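Local coordinates for DNA protection during starvation protein (Agrobacterium tumefaciens, PDB 1O9R) that protects DNA from oxidative damage without binding it, by oxidising iron(II) with hydrogen peroxide and storing the iron(III) mineral inside a hollow dodecamer, at residues A[57-60]-A[61-65]; A[70-73]-A[74-77]; A[107-110]-A[111-115]; A[117-120]-A[121-124]. All blocks are in the same frame, centred on the assembly; numbering follows the deposited sequence.

Interaction 1 of 4, residues A[57-60]-A[61-65]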
# COMPACT_ATOMS: atom_id res chain seq x y z
N THR A 57 -13.18 -6.35 -15.37
CA THR A 57 -12.31 -7.36 -14.76
C THR A 57 -12.02 -8.45 -15.81
O THR A 57 -10.87 -8.93 -15.91
CB THR A 57 -12.99 -8.01 -13.55
OG1 THR A 57 -13.23 -6.95 -12.59
CG2 THR A 57 -12.13 -9.12 -12.97
N PHE A 58 -13.00 -8.85 -16.63
CA PHE A 58 -12.75 -9.88 -17.63
C PHE A 58 -11.78 -9.35 -18.65
O PHE A 58 -10.89 -10.11 -19.12
CB PHE A 58 -14.06 -10.20 -18.35
CG PHE A 58 -15.06 -10.97 -17.52
CD1 PHE A 58 -16.26 -11.25 -18.18
CD2 PHE A 58 -14.80 -11.42 -16.23
CE1 PHE A 58 -17.24 -11.95 -17.46
CE2 PHE A 58 -15.79 -12.15 -15.58
CZ PHE A 58 -16.98 -12.39 -16.20
N ARG A 59 -11.84 -8.07 -19.04
CA ARG A 59 -10.93 -7.52 -20.02
C ARG A 59 -9.48 -7.60 -19.52
O ARG A 59 -8.59 -8.03 -20.26
CB ARG A 59 -11.33 -6.13 -20.49
CG ARG A 59 -10.26 -5.47 -21.36
CD ARG A 59 -10.02 -6.23 -22.71
NE ARG A 59 -9.00 -5.46 -23.41
CZ ARG A 59 -9.22 -4.50 -24.32
NH1 ARG A 59 -8.18 -3.71 -24.71
NH2 ARG A 59 -10.41 -4.32 -24.86
N THR A 60 -9.29 -7.26 -18.25
CA THR A 60 -7.92 -7.32 -17.67
C THR A 60 -7.44 -8.77 -17.74
O THR A 60 -6.27 -9.01 -18.10
CB THR A 60 -8.00 -6.91 -16.17
OG1 THR A 60 -8.32 -5.49 -16.23
CG2 THR A 60 -6.60 -7.07 -15.57
N GLN A 61 -8.29 -9.76 -17.42
CA GLN A 61 -7.79 -11.14 -17.49
C GLN A 61 -7.47 -11.60 -18.89
O GLN A 61 -6.49 -12.30 -19.13
CB GLN A 61 -8.87 -12.07 -16.89
CG GLN A 61 -9.10 -11.80 -15.42
CD GLN A 61 -10.26 -12.59 -14.85
OE1 GLN A 61 -10.92 -13.41 -15.49
NE2 GLN A 61 -10.56 -12.30 -13.58
N LEU A 62 -8.29 -11.18 -19.89
CA LEU A 62 -8.03 -11.55 -21.28
C LEU A 62 -6.75 -10.87 -21.74
O LEU A 62 -5.96 -11.44 -22.51
CB LEU A 62 -9.22 -11.08 -22.16
CG LEU A 62 -10.50 -11.89 -21.97
CD1 LEU A 62 -11.68 -11.25 -22.73
CD2 LEU A 62 -10.32 -13.36 -22.40
N ASP A 63 -6.49 -9.64 -21.28
CA ASP A 63 -5.21 -9.02 -21.64
C ASP A 63 -4.06 -9.84 -21.10
O ASP A 63 -3.03 -10.02 -21.83
CB ASP A 63 -5.13 -7.62 -21.01
CG ASP A 63 -6.08 -6.60 -21.60
OD1 ASP A 63 -6.24 -5.56 -20.88
OD2 ASP A 63 -6.60 -6.82 -22.71
N ASN A 64 -4.15 -10.32 -19.89
CA ASN A 64 -3.03 -11.03 -19.28
C ASN A 64 -2.85 -12.41 -19.92
O ASN A 64 -1.70 -12.75 -20.26
CB ASN A 64 -3.32 -11.16 -17.77
CG ASN A 64 -3.09 -9.81 -17.05
OD1 ASN A 64 -2.45 -8.88 -17.57
ND2 ASN A 64 -3.71 -9.79 -15.89
N HIS A 65 -3.96 -13.13 -20.20
CA HIS A 65 -3.77 -14.41 -20.89
C HIS A 65 -3.28 -14.24 -22.32
O HIS A 65 -2.49 -15.05 -22.78
CB HIS A 65 -5.06 -15.25 -20.81
CG HIS A 65 -5.29 -15.69 -19.40
ND1 HIS A 65 -4.42 -16.48 -18.73
CD2 HIS A 65 -6.31 -15.44 -18.55
CE1 HIS A 65 -4.89 -16.68 -17.50
NE2 HIS A 65 -6.04 -16.05 -17.35
O HOH W 1 -12.61 -13.00 -18.50
O HOH W 2 -5.94 -3.70 -22.87
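Arg59 and Asp63, one helical turn apart, form the salt bridge of this contact. Arg59 NE gives its N-H to Asp63 OD2 at 2.8 Å, on the syn side of the carboxylate. The two flat groups stand 77° apart. The arginine gets there by a bend at chi2 (64°), which turns its chain along the helix toward Asp63. A water bridges the pair: it accepts from Arg59 NH1 at 2.9 Å and donates to Asp63 OD1 at 2.7 Å. Arg59 NH2 is held by the carbonyl of Ala33. The guanidinium of Arg59 of the second subunit, a like charge, lies close to NH1, and each arginine also packs on Asp63 of the other chain.

Thr57 and Gln61 run side by side, with CG2 of Thr57 3.6 Å from NE2 of Gln61. Thr60 and Asn64 do the same, CG2 to ND2 at 4.0 Å.

In the backbone, Leu62 N meets Phe58 O at 2.9 Å, and Asp63 N meets Arg59 O at 2.8 Å. Phe58 and Leu62 face the subunit interior, where Phe58 meets the ring of Tyr114.

This is an i to i+4 ion pair on a helix of the ferritin-like bundle, at a subunit interface of the Dps shell.

Interaction 2 of 4, residues A[70-73]-A[74-77]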
# COMPACT_ATOMS: atom_id res chain seq x y z
N ALA A 70 1.00 -14.87 -26.37
CA ALA A 70 1.89 -14.28 -27.35
C ALA A 70 3.35 -14.46 -26.98
O ALA A 70 4.20 -14.70 -27.83
CB ALA A 70 1.53 -12.79 -27.48
N GLU A 71 3.65 -14.20 -25.68
CA GLU A 71 5.06 -14.35 -25.26
C GLU A 71 5.51 -15.80 -25.46
O GLU A 71 6.72 -15.96 -25.78
CB GLU A 71 5.20 -13.98 -23.78
CG GLU A 71 4.90 -12.51 -23.43
CD GLU A 71 5.03 -12.32 -21.90
OE1 GLU A 71 5.10 -13.25 -21.09
OE2 GLU A 71 4.83 -11.15 -21.53
N ARG A 72 4.64 -16.77 -25.27
CA ARG A 72 5.08 -18.17 -25.49
C ARG A 72 5.41 -18.41 -26.94
O ARG A 72 6.37 -19.17 -27.13
CB ARG A 72 3.96 -19.09 -24.98
CG ARG A 72 4.36 -20.57 -24.95
CD ARG A 72 5.63 -20.77 -24.05
NE ARG A 72 5.85 -22.23 -24.01
CZ ARG A 72 7.01 -22.71 -23.53
NH1 ARG A 72 7.97 -21.92 -23.08
NH2 ARG A 72 7.18 -24.06 -23.47
N VAL A 73 4.65 -17.83 -27.88
CA VAL A 73 5.04 -18.00 -29.29
C VAL A 73 6.47 -17.57 -29.45
O VAL A 73 7.31 -18.23 -30.15
CB VAL A 73 4.13 -17.10 -30.14
CG1 VAL A 73 4.70 -17.04 -31.58
CG2 VAL A 73 2.69 -17.59 -30.13
N VAL A 74 6.85 -16.39 -28.95
CA VAL A 74 8.19 -15.87 -29.20
C VAL A 74 9.26 -16.66 -28.47
O VAL A 74 10.38 -16.82 -28.98
CB VAL A 74 8.25 -14.36 -28.87
CG1 VAL A 74 7.21 -13.66 -29.81
CG2 VAL A 74 7.85 -13.86 -27.52
N GLN A 75 8.94 -17.15 -27.28
CA GLN A 75 9.86 -18.00 -26.55
C GLN A 75 10.24 -19.21 -27.40
O GLN A 75 11.38 -19.68 -27.25
CB GLN A 75 9.23 -18.51 -25.24
CG GLN A 75 9.16 -17.38 -24.19
CD GLN A 75 8.16 -17.73 -23.12
OE1 GLN A 75 7.98 -18.86 -22.72
NE2 GLN A 75 7.39 -16.71 -22.66
N LEU A 76 9.32 -19.73 -28.17
CA LEU A 76 9.57 -20.92 -29.01
C LEU A 76 10.19 -20.51 -30.32
O LEU A 76 10.30 -21.46 -31.15
CB LEU A 76 8.29 -21.73 -29.11
CG LEU A 76 7.74 -22.25 -27.77
CD1 LEU A 76 6.45 -23.01 -28.05
CD2 LEU A 76 8.76 -23.11 -27.05
N GLY A 77 10.57 -19.28 -30.57
CA GLY A 77 11.25 -18.91 -31.81
C GLY A 77 10.27 -18.40 -32.86
O GLY A 77 10.73 -18.20 -34.00
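Arg72 and Gln75 cross at about a right angle, with the guanidinium and amide planes 68° apart. Arg72 NH1 donates to Gln75 OE1 at 3.1 Å. The bond lies in the plane of both groups and is nearly straight, at 165°. A bend at chi2 (58°) brings the arginine chain round, so that CD also comes within 3.3 Å of Gln75 OE1. Leu76 approaches the same guanidinium from another direction. Its CD2 sits over the centre of one face, 4.0 Å from Arg72 CZ. The charge of Arg72 is met by Asp133 of the same chain and by Asp148 of the third subunit.

Helix 48-75 ends here in a Schellman motif. Gly77, with positive phi, is the C-prime residue, and its N bonds to Val74 O at 2.9 Å. Gly78 N turns back to Val73 O.

The carboxylate of Glu71 binds iron(III) at the ferroxidase centre and pairs with Lys149 of the third subunit. Glu71 CB lies 3.7 Å from Gln75 NE2. Val74 puts CG2 between its own N and carbonyl carbon, only 3.0 Å from Glu71 O. Trp152 of the third subunit packs against Glu71, Val74 and Gln75.

Interaction 3 of 4, residues A[107-110]-A[111-115]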
# COMPACT_ATOMS: atom_id res chain seq x y z
N LEU A 107 -25.55 -10.06 -22.74
CA LEU A 107 -25.17 -11.30 -22.07
C LEU A 107 -25.26 -12.50 -23.02
O LEU A 107 -24.34 -13.31 -23.01
CB LEU A 107 -26.06 -11.55 -20.86
CG LEU A 107 -25.83 -10.57 -19.68
CD1 LEU A 107 -26.92 -10.70 -18.63
CD2 LEU A 107 -24.44 -10.87 -19.07
N ASP A 108 -26.34 -12.58 -23.84
CA ASP A 108 -26.36 -13.78 -24.72
C ASP A 108 -25.25 -13.73 -25.75
O ASP A 108 -24.67 -14.79 -26.05
CB ASP A 108 -27.74 -13.76 -25.45
CG ASP A 108 -28.88 -14.21 -24.57
OD1 ASP A 108 -30.03 -13.82 -24.94
OD2 ASP A 108 -28.71 -14.94 -23.58
N ALA A 109 -24.91 -12.57 -26.30
CA ALA A 109 -23.86 -12.42 -27.29
C ALA A 109 -22.46 -12.74 -26.69
O ALA A 109 -21.62 -13.39 -27.31
CB ALA A 109 -23.92 -11.04 -27.96
N LEU A 110 -22.31 -12.26 -25.45
CA LEU A 110 -21.05 -12.55 -24.75
C LEU A 110 -20.95 -14.03 -24.41
O LEU A 110 -19.86 -14.61 -24.53
CB LEU A 110 -21.01 -11.71 -23.45
CG LEU A 110 -20.80 -10.22 -23.66
CD1 LEU A 110 -21.18 -9.48 -22.39
CD2 LEU A 110 -19.35 -9.93 -24.07
N ILE A 111 -22.03 -14.63 -23.95
CA ILE A 111 -22.00 -16.07 -23.59
C ILE A 111 -21.60 -16.91 -24.81
O ILE A 111 -20.81 -17.83 -24.72
CB ILE A 111 -23.35 -16.51 -23.04
CG1 ILE A 111 -23.52 -15.93 -21.61
CG2 ILE A 111 -23.50 -18.05 -23.01
CD1 ILE A 111 -24.95 -15.91 -21.10
N GLU A 112 -22.12 -16.54 -26.02
CA GLU A 112 -21.73 -17.34 -27.17
C GLU A 112 -20.22 -17.27 -27.42
O GLU A 112 -19.61 -18.29 -27.74
CB GLU A 112 -22.50 -16.91 -28.43
CG GLU A 112 -23.98 -17.26 -28.41
CD GLU A 112 -24.68 -16.98 -29.74
OE1 GLU A 112 -24.06 -16.47 -30.73
OE2 GLU A 112 -25.89 -17.31 -29.75
N ARG A 113 -19.68 -16.06 -27.31
CA ARG A 113 -18.25 -15.86 -27.67
C ARG A 113 -17.36 -16.40 -26.57
O ARG A 113 -16.30 -16.93 -26.87
CB ARG A 113 -18.03 -14.40 -28.10
CG ARG A 113 -18.77 -14.14 -29.44
CD ARG A 113 -18.89 -12.63 -29.69
NE ARG A 113 -19.57 -12.41 -30.99
CZ ARG A 113 -20.89 -12.52 -31.15
NH1 ARG A 113 -21.72 -12.85 -30.20
NH2 ARG A 113 -21.45 -12.32 -32.39
N TYR A 114 -17.70 -16.08 -25.33
CA TYR A 114 -16.92 -16.63 -24.23
C TYR A 114 -16.95 -18.15 -24.23
O TYR A 114 -15.93 -18.80 -23.96
CB TYR A 114 -17.45 -16.13 -22.84
CG TYR A 114 -16.75 -14.83 -22.44
CD1 TYR A 114 -15.81 -14.89 -21.40
CD2 TYR A 114 -17.09 -13.64 -23.01
CE1 TYR A 114 -15.20 -13.66 -21.03
CE2 TYR A 114 -16.47 -12.44 -22.69
CZ TYR A 114 -15.53 -12.51 -21.68
OH TYR A 114 -14.86 -11.33 -21.33
N GLY A 115 -18.10 -18.78 -24.56
CA GLY A 115 -18.17 -20.23 -24.66
C GLY A 115 -17.23 -20.77 -25.75
O GLY A 115 -16.49 -21.73 -25.53
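Leu110 and Tyr114 lie side by side on the buried face of helix 103-130, pointing the same way. Leu110 CD2 is 4.1 Å from Tyr114 CE2. The edge of the tyrosine ring also rests on the backbone: Tyr114 CD2 is 3.3 Å from Leu110 O. That carbonyl takes the N-H of Tyr114 at 2.7 Å, in a nearly straight bond (168°). The phenol oxygen bonds to Thr36 OG1 on helix 12-42. Ile111 is packed as closely: its CG1 comes to 3.1 Å from Leu107 O. Leu154 of helix 134-156 touches Leu107, Ile111 and Tyr114.

Glu112 and Asp108 make the looser, more polar part. Glu112 is exposed and meets the preceding turn through its aliphatic part, CG to Asp108 O at 3.5 Å. Arg113, by contrast, is buried. Its chain runs extended to NE, and the turn at chi4 (78°) brings NH1 to Ala109 O at 2.9 Å. Arg113 N reaches the same oxygen at 3.3 Å from the opposite face of the carbonyl plane. Arg113 NE bonds to the carbonyl of Lys94.

This is an amphipathic helix of the ferritin four-helix bundle, with an arginine side chain sharing a helical carbonyl with its own backbone N-H.

Interaction 4 of 4, residues A[117-120]-A[121-124]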
# COMPACT_ATOMS: atom_id res chain seq x y z
N VAL A 117 -14.50 -19.34 -26.97
CA VAL A 117 -13.08 -19.21 -26.60
C VAL A 117 -12.74 -20.13 -25.42
O VAL A 117 -11.67 -20.77 -25.46
CB VAL A 117 -12.80 -17.74 -26.21
CG1 VAL A 117 -11.32 -17.61 -25.77
CG2 VAL A 117 -13.04 -16.85 -27.44
N ALA A 118 -13.61 -20.32 -24.46
CA ALA A 118 -13.34 -21.27 -23.36
C ALA A 118 -13.09 -22.66 -24.00
O ALA A 118 -12.22 -23.37 -23.50
CB ALA A 118 -14.51 -21.27 -22.40
N ASN A 119 -13.98 -23.02 -24.94
CA ASN A 119 -13.85 -24.38 -25.47
C ASN A 119 -12.68 -24.53 -26.41
O ASN A 119 -12.00 -25.57 -26.42
CB ASN A 119 -15.19 -24.70 -26.18
CG ASN A 119 -16.32 -24.86 -25.19
OD1 ASN A 119 -16.17 -25.16 -24.00
ND2 ASN A 119 -17.58 -24.70 -25.63
N MET A 120 -12.28 -23.43 -27.07
CA MET A 120 -11.07 -23.49 -27.87
C MET A 120 -9.84 -23.69 -26.96
O MET A 120 -8.91 -24.46 -27.32
CB MET A 120 -10.87 -22.16 -28.59
CG MET A 120 -9.56 -21.76 -29.19
SD MET A 120 -9.67 -20.19 -30.12
CE MET A 120 -11.50 -20.28 -30.48
N ILE A 121 -9.80 -22.96 -25.85
CA ILE A 121 -8.63 -23.06 -24.96
C ILE A 121 -8.65 -24.39 -24.26
O ILE A 121 -7.54 -24.94 -24.05
CB ILE A 121 -8.74 -21.89 -23.95
CG1 ILE A 121 -8.54 -20.53 -24.66
CG2 ILE A 121 -7.74 -22.10 -22.82
CD1 ILE A 121 -7.26 -20.31 -25.41
N ARG A 122 -9.79 -25.00 -23.95
CA ARG A 122 -9.86 -26.33 -23.38
C ARG A 122 -9.18 -27.35 -24.31
O ARG A 122 -8.39 -28.21 -23.90
CB ARG A 122 -11.33 -26.73 -23.13
CG ARG A 122 -11.60 -27.97 -22.31
CD ARG A 122 -13.10 -28.33 -22.11
NE ARG A 122 -14.03 -27.21 -22.24
CZ ARG A 122 -14.06 -26.28 -21.26
NH1 ARG A 122 -13.41 -26.45 -20.10
NH2 ARG A 122 -14.80 -25.19 -21.43
N LYS A 123 -9.49 -27.25 -25.63
CA LYS A 123 -8.85 -28.16 -26.61
C LYS A 123 -7.37 -27.85 -26.74
O LYS A 123 -6.55 -28.76 -26.93
CB LYS A 123 -9.58 -27.95 -27.96
CG LYS A 123 -8.97 -28.89 -29.04
CD LYS A 123 -9.89 -28.86 -30.26
CE LYS A 123 -9.38 -29.90 -31.26
NZ LYS A 123 -8.15 -29.46 -31.97
N ALA A 124 -6.96 -26.56 -26.65
CA ALA A 124 -5.56 -26.20 -26.75
C ALA A 124 -4.74 -26.84 -25.65
O ALA A 124 -3.56 -27.15 -25.93
CB ALA A 124 -5.38 -24.66 -26.75
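Val117 meets Ile121 one turn on, the two side chains lying side by side and pointing the same way. Their CG1 atoms are 4.2 Å apart. Ile121 CG1 also sits 3.2 Å from Val117 O, the carbonyl that accepts the N-H of Ile121. Both residues face the bundle: Val117 packs on Leu32 of helix 12-42, Ile121 on Phe140 and Leu147 of helix 134-156.

Ala118 is next. Its carbonyl takes the N-H of Arg122 at 3.0 Å and also lies over one face of the guanidinium. Its methyl is 4.0 Å from Arg122 NH2.

Asn119 carries the main polar contact. Its OD1 receives Arg122 NH2 at 2.9 Å. The bond is nearly straight (168°) and lies in the plane of both groups, although the amide and guanidinium planes are 66° apart. Arg122 NE adds a weak bond to the same oxygen at 3.4 Å. The arginine chain bends at chi3 (-24°), which folds the guanidinium back toward Asn119. The charge of Arg122 is paired with Asp148 of the same chain and Asp9 of the fourth subunit. Asn119 bonds to the backbone of Asp9 and of Lys7 in that subunit.

Met120 closes the segment. Its carbonyl accepts the N-H of Ala124 at 2.9 Å, and its side chain packs on Ser28.

Together these residues form a helix turn with an apolar face in the ferritin-like four-helix bundle and a polar face that receives the N-terminal segment of a neighbouring subunit in the Dps dodecamer.

Overall arrangement
All four contacts are local turns of two bundle helices. Interactions 1 and 2 lie on helix 48-75, interactions 3 and 4 on helix 103-130. Interaction 1 is partly buried, while the other three are buried. Interactions 1 and 3 touch where Phe58 and Leu62 pack on Tyr114 OH. Interactions 2 and 3 lie farthest apart, about 29 Å between centres. An arginine features in each, but its partner within the turn varies: a carboxylate in 57-65, side-chain amides in 70-77 and 117-124, a backbone carbonyl in 107-115. Interactions 1 and 2 border the second subunit, interactions 3 and 4 the fourth; interaction 2 also makes salt bridges to the third. Only interaction 2 holds an iron ligand.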